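Local coordinates for DUF1491 domain-containing protein (PDB 4GOQ) that is of unknown function and belongs to the DUF1491 family, folding as a small single-chain alpha/beta protein around a mixed five-stranded sheet, at residues D7-A12 with V37-V42; V93-E96 with H102-T105. All coordinates share one frame; numbering follows the deposited sequence.

Interaction 1 (D7-A12 with V37-V42); sequences DIWVAA and VLVKAV
The indole of Trp9 meets strand 37-42 with the far rim of its six-membered ring. Val39 CG2 lies at the ring edge, near the ring plane, 4.3 Å from Trp9 CH2, while Val37 CG1 comes in obliquely and reaches Trp9 CZ3 at 3.9 Å. The next residue of the helix also borders this ring: Val10 CG2 sits in its plane, at the edge. The ring of Trp64 meets the indole with the two planes about 30° apart, and Glu106 takes the hydrogen bond from Trp9 NE1, so the one polar atom of the indole is satisfied away from the valines.

Trp9 reaches so far because its CG is anti to the backbone N (chi1 -178°), which carries the benzo end out from the helix toward the strand. Val37 divides its two methyls between two neighbours: CG1 goes to the indole, and CG2 to Val10 CG2 at 4.2 Å. Short beta-branched valines at alternate strand positions offer methyls to the rim of the indole, and the long, flat indole reaches from the helix to the strand across an axis separation of 11.2 Å. The contact is wholly apolar and modest, burying 116 Å² over both sides.

Helix and strand run almost parallel, their axes 15° apart. Through these residues helix 6-19 covers one face of the mixed sheet: Val10 also touches Trp91 and Val93 on strand 91-97, and Val39 touches Leu13 one helical turn further on. Leu38, pointing to the other face, packs against Ser53 of strand 48-56.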
loop_
_atom_site.group_PDB
_atom_site.type_symbol
_atom_site.label_atom_id
_atom_site.label_comp_id
_atom_site.label_asym_id
_atom_site.label_seq_id
_atom_site.Cartn_x
_atom_site.Cartn_y
_atom_site.Cartn_z
ATOM N N ASP A 7 0.550 -12.898 -0.322
ATOM C CA ASP A 7 1.849 -12.878 -1.008
ATOM C C ASP A 7 1.675 -12.960 -2.532
ATOM O O ASP A 7 2.454 -12.363 -3.259
ATOM C CB ASP A 7 2.775 -14.006 -0.482
ATOM C CG ASP A 7 2.368 -15.416 -0.876
ATOM O OD1 ASP A 7 1.176 -15.750 -0.742
ATOM O OD2 ASP A 7 3.256 -16.204 -1.255
ATOM N N ILE A 8 0.630 -13.666 -3.017
ATOM C CA ILE A 8 0.342 -13.739 -4.470
ATOM C C ILE A 8 -0.058 -12.332 -4.973
ATOM O O ILE A 8 0.403 -11.868 -6.019
ATOM C CB ILE A 8 -0.748 -14.812 -4.737
ATOM C CG1 ILE A 8 -0.187 -16.234 -4.409
ATOM C CG2 ILE A 8 -1.237 -14.777 -6.211
ATOM C CD1 ILE A 8 -1.234 -17.374 -4.443
ATOM N N TRP A 9 -0.942 -11.696 -4.247
ATOM C CA TRP A 9 -1.433 -10.357 -4.567
ATOM C C TRP A 9 -0.266 -9.334 -4.520
ATOM O O TRP A 9 -0.163 -8.449 -5.382
ATOM C CB TRP A 9 -2.560 -9.997 -3.574
ATOM C CG TRP A 9 -3.170 -8.640 -3.835
ATOM C CD1 TRP A 9 -4.280 -8.368 -4.597
ATOM C CD2 TRP A 9 -2.636 -7.373 -3.426
ATOM N NE1 TRP A 9 -4.487 -6.999 -4.653
ATOM C CE2 TRP A 9 -3.481 -6.368 -3.953
ATOM C CE3 TRP A 9 -1.520 -6.985 -2.645
ATOM C CZ2 TRP A 9 -3.239 -5.003 -3.742
ATOM C CZ3 TRP A 9 -1.265 -5.633 -2.457
ATOM C CH2 TRP A 9 -2.139 -4.658 -2.965
ATOM N N VAL A 10 0.607 -9.447 -3.512
ATOM C CA VAL A 10 1.757 -8.545 -3.382
ATOM C C VAL A 10 2.723 -8.755 -4.571
ATOM O O VAL A 10 3.176 -7.763 -5.152
ATOM C CB VAL A 10 2.460 -8.659 -1.996
ATOM C CG1 VAL A 10 3.740 -7.812 -1.949
ATOM C CG2 VAL A 10 1.508 -8.238 -0.861
ATOM N N ALA A 11 2.967 -10.022 -4.980
ATOM C CA ALA A 11 3.830 -10.334 -6.135
ATOM C C ALA A 11 3.286 -9.670 -7.406
ATOM O O ALA A 11 4.062 -9.130 -8.202
ATOM C CB ALA A 11 3.961 -11.851 -6.326
ATOM N N ALA A 12 1.956 -9.689 -7.592
ATOM C CA ALA A 12 1.348 -9.060 -8.764
ATOM C C ALA A 12 1.543 -7.530 -8.715
ATOM O O ALA A 12 1.807 -6.907 -9.740
ATOM C CB ALA A 12 -0.142 -9.390 -8.828
ATOM N N VAL A 37 -2.602 -5.401 4.119
ATOM C CA VAL A 37 -1.563 -4.683 3.375
ATOM C C VAL A 37 -1.733 -3.164 3.504
ATOM O O VAL A 37 -2.849 -2.658 3.405
ATOM C CB VAL A 37 -1.545 -5.069 1.857
ATOM C CG1 VAL A 37 -0.415 -4.350 1.113
ATOM C CG2 VAL A 37 -1.423 -6.583 1.643
ATOM N N LEU A 38 -0.605 -2.458 3.730
ATOM C CA LEU A 38 -0.492 -1.007 3.661
ATOM C C LEU A 38 0.322 -0.700 2.434
ATOM O O LEU A 38 1.395 -1.263 2.277
ATOM C CB LEU A 38 0.208 -0.375 4.888
ATOM C CG LEU A 38 -0.526 -0.218 6.200
ATOM C CD1 LEU A 38 0.328 0.634 7.161
ATOM C CD2 LEU A 38 -1.911 0.448 6.015
ATOM N N VAL A 39 -0.136 0.218 1.588
ATOM C CA VAL A 39 0.631 0.615 0.414
ATOM C C VAL A 39 0.994 2.086 0.549
ATOM O O VAL A 39 0.105 2.917 0.683
ATOM C CB VAL A 39 -0.121 0.340 -0.919
ATOM C CG1 VAL A 39 0.688 0.829 -2.127
ATOM C CG2 VAL A 39 -0.469 -1.135 -1.057
ATOM N N LYS A 40 2.292 2.390 0.515
ATOM C CA LYS A 40 2.807 3.762 0.544
ATOM C C LYS A 40 3.220 4.129 -0.868
ATOM O O LYS A 40 4.164 3.550 -1.383
ATOM C CB LYS A 40 3.999 3.864 1.504
ATOM C CG LYS A 40 4.549 5.298 1.632
ATOM C CD LYS A 40 5.811 5.208 2.528
ATOM C CE LYS A 40 6.525 6.491 2.683
ATOM N NZ LYS A 40 7.875 6.262 3.287
ATOM N N ALA A 41 2.509 5.068 -1.507
ATOM C CA ALA A 41 2.818 5.477 -2.877
ATOM C C ALA A 41 3.495 6.842 -2.845
ATOM O O ALA A 41 2.903 7.810 -2.390
ATOM C CB ALA A 41 1.545 5.510 -3.713
ATOM N N VAL A 42 4.757 6.895 -3.255
ATOM C CA VAL A 42 5.553 8.122 -3.214
ATOM C C VAL A 42 5.640 8.697 -4.613
ATOM O O VAL A 42 6.045 7.989 -5.543
ATOM C CB VAL A 42 6.975 7.886 -2.600
ATOM C CG1 VAL A 42 7.806 9.179 -2.599
ATOM C CG2 VAL A 42 6.883 7.307 -1.189
#

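Interaction 2 (V93-E96 with H102-T105); sequences VEIE and HFLT
The strand 93-96 is extended throughout, whereas the chain at 102-105 is irregular and passes through a left-handed conformation at Phe103 (phi 60°), with Ile95 and His102 the closest pair of residues, their CA atoms 6.8 Å apart. Ile95 carries the whole contact, using its two branches on two partners. CG2 points at the rim of the Phe103 ring, near the ring plane, 3.9 Å from Phe103 CD2 and 4.0 Å from Phe103 CE2; this is a methyl against an aromatic edge rather than over a face. The other branch extends toward the backbone of the loop, where Ile95 CD1 lies 3.4 Å from His102 O, a van der Waals contact of a methyl with a carbonyl oxygen and not a hydrogen bond. That reach follows from CG1 being anti to the carbonyl carbon (chi1 -62°) and from the nearly straight chain beyond it.

Strand 91-97 is an inner strand of the mixed sheet, parallel to 37-43 and antiparallel to 23-28, and the loop that follows it turns back over the sheet face that helix 6-19 also covers. A branched aliphatic residue suits this place: on the same face Ile95 touches Val39 and Ala24 of the flanking strands, while its methyls meet the returning chain. Phe103 lies between strand and helix, its side chain also touching Ala17 of helix 6-19 and Ala22, and its carbonyl accepts a hydrogen bond from Arg16 NE.

His102 turns its side chain the other way, where its ring meets Phe52 edge-to-face. Leu104 N donates to His102 ND1 at 3.0 Å, with an N-H...acceptor angle of 159°. The donor lies almost in the imidazole plane, which helps set the ring's rotation and links the residues on either side of Phe103.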
loop_
_atom_site.group_PDB
_atom_site.type_symbol
_atom_site.label_atom_id
_atom_site.label_comp_id
_atom_site.label_asym_id
_atom_site.label_seq_id
_atom_site.Cartn_x
_atom_site.Cartn_y
_atom_site.Cartn_z
ATOM N N VAL A 93 4.069 -2.152 1.650
ATOM C CA VAL A 93 4.649 -2.107 0.316
ATOM C C VAL A 93 4.898 -0.663 -0.020
ATOM O O VAL A 93 3.984 0.161 0.107
ATOM C CB VAL A 93 3.744 -2.800 -0.752
ATOM C CG1 VAL A 93 4.344 -2.624 -2.143
ATOM C CG2 VAL A 93 3.558 -4.299 -0.441
ATOM N N GLU A 94 6.135 -0.332 -0.403
ATOM C CA GLU A 94 6.449 1.061 -0.747
ATOM C C GLU A 94 6.705 1.118 -2.243
ATOM O O GLU A 94 7.419 0.275 -2.792
ATOM C CB GLU A 94 7.664 1.559 0.087
ATOM C CG GLU A 94 7.977 3.029 -0.090
ATOM C CD GLU A 94 8.924 3.594 0.960
ATOM O OE1 GLU A 94 9.677 2.806 1.574
ATOM O OE2 GLU A 94 8.919 4.828 1.167
ATOM N N ILE A 95 6.029 2.056 -2.919
ATOM C CA ILE A 95 6.151 2.231 -4.354
ATOM C C ILE A 95 6.604 3.663 -4.609
ATOM O O ILE A 95 5.953 4.608 -4.163
ATOM C CB ILE A 95 4.819 1.885 -5.087
ATOM C CG1 ILE A 95 4.417 0.377 -4.870
ATOM C CG2 ILE A 95 4.920 2.236 -6.582
ATOM C CD1 ILE A 95 3.061 0.045 -5.262
ATOM N N GLU A 96 7.708 3.812 -5.326
ATOM C CA GLU A 96 8.261 5.101 -5.682
ATOM C C GLU A 96 8.136 5.263 -7.182
ATOM O O GLU A 96 8.731 4.510 -7.953
ATOM C CB GLU A 96 9.701 5.229 -5.199
ATOM C CG GLU A 96 9.818 5.614 -3.735
ATOM C CD GLU A 96 11.245 5.708 -3.232
ATOM O OE1 GLU A 96 11.843 4.650 -2.933
ATOM O OE2 GLU A 96 11.763 6.843 -3.130
ATOM N N HIS A 102 -0.031 4.337 -7.831
ATOM C CA HIS A 102 -0.057 3.308 -6.805
ATOM C C HIS A 102 -0.143 1.886 -7.421
ATOM O O HIS A 102 0.070 0.916 -6.687
ATOM C CB HIS A 102 -1.212 3.550 -5.816
ATOM C CG HIS A 102 -2.520 3.791 -6.512
ATOM N ND1 HIS A 102 -3.164 2.793 -7.196
ATOM C CD2 HIS A 102 -3.225 4.940 -6.644
ATOM C CE1 HIS A 102 -4.259 3.342 -7.696
ATOM N NE2 HIS A 102 -4.337 4.640 -7.393
ATOM N N PHE A 103 -0.502 1.749 -8.742
ATOM C CA PHE A 103 -0.619 0.453 -9.459
ATOM C C PHE A 103 -1.661 -0.510 -8.836
ATOM O O PHE A 103 -1.633 -1.720 -9.093
ATOM C CB PHE A 103 0.764 -0.248 -9.557
ATOM C CG PHE A 103 1.756 0.601 -10.325
ATOM C CD1 PHE A 103 1.756 0.615 -11.717
ATOM C CD2 PHE A 103 2.647 1.437 -9.656
ATOM C CE1 PHE A 103 2.677 1.404 -12.424
ATOM C CE2 PHE A 103 3.563 2.226 -10.366
ATOM C CZ PHE A 103 3.574 2.200 -11.742
ATOM N N LEU A 104 -2.588 0.026 -8.043
ATOM C CA LEU A 104 -3.632 -0.809 -7.429
ATOM C C LEU A 104 -4.741 -1.046 -8.431
ATOM O O LEU A 104 -5.156 -0.100 -9.101
ATOM C CB LEU A 104 -4.186 -0.127 -6.159
ATOM C CG LEU A 104 -3.145 0.074 -5.028
ATOM C CD1 LEU A 104 -3.661 1.048 -3.957
ATOM C CD2 LEU A 104 -2.692 -1.269 -4.451
ATOM N N THR A 105 -5.256 -2.279 -8.518
ATOM C CA THR A 105 -6.341 -2.556 -9.495
ATOM C C THR A 105 -7.727 -2.329 -8.895
ATOM O O THR A 105 -8.670 -2.091 -9.643
ATOM C CB THR A 105 -6.244 -3.960 -10.085
ATOM O OG1 THR A 105 -6.443 -4.936 -9.060
ATOM C CG2 THR A 105 -4.934 -4.201 -10.808
#

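From the N terminus, helix 6-19 comes first; strand 23-28 and a loop then lead to strand 37-43, where interaction 1 closes a loop with 24 residues between its segments. After strands 48-56 and 62-65 and helix 74-86, strand 91-97 enters beside 37-43, and interaction 2 closes a short loop with five residues between. The two loops follow in series, neither nesting nor crossing. In space they join: Val42 N probably donates a hydrogen bond to Ile95 O (2.7 Å), Lys40 NZ and Glu94 OE2 form a salt bridge, and Trp9 packs on Leu104. Helix, central strands and C-terminal loop are thereby tied together.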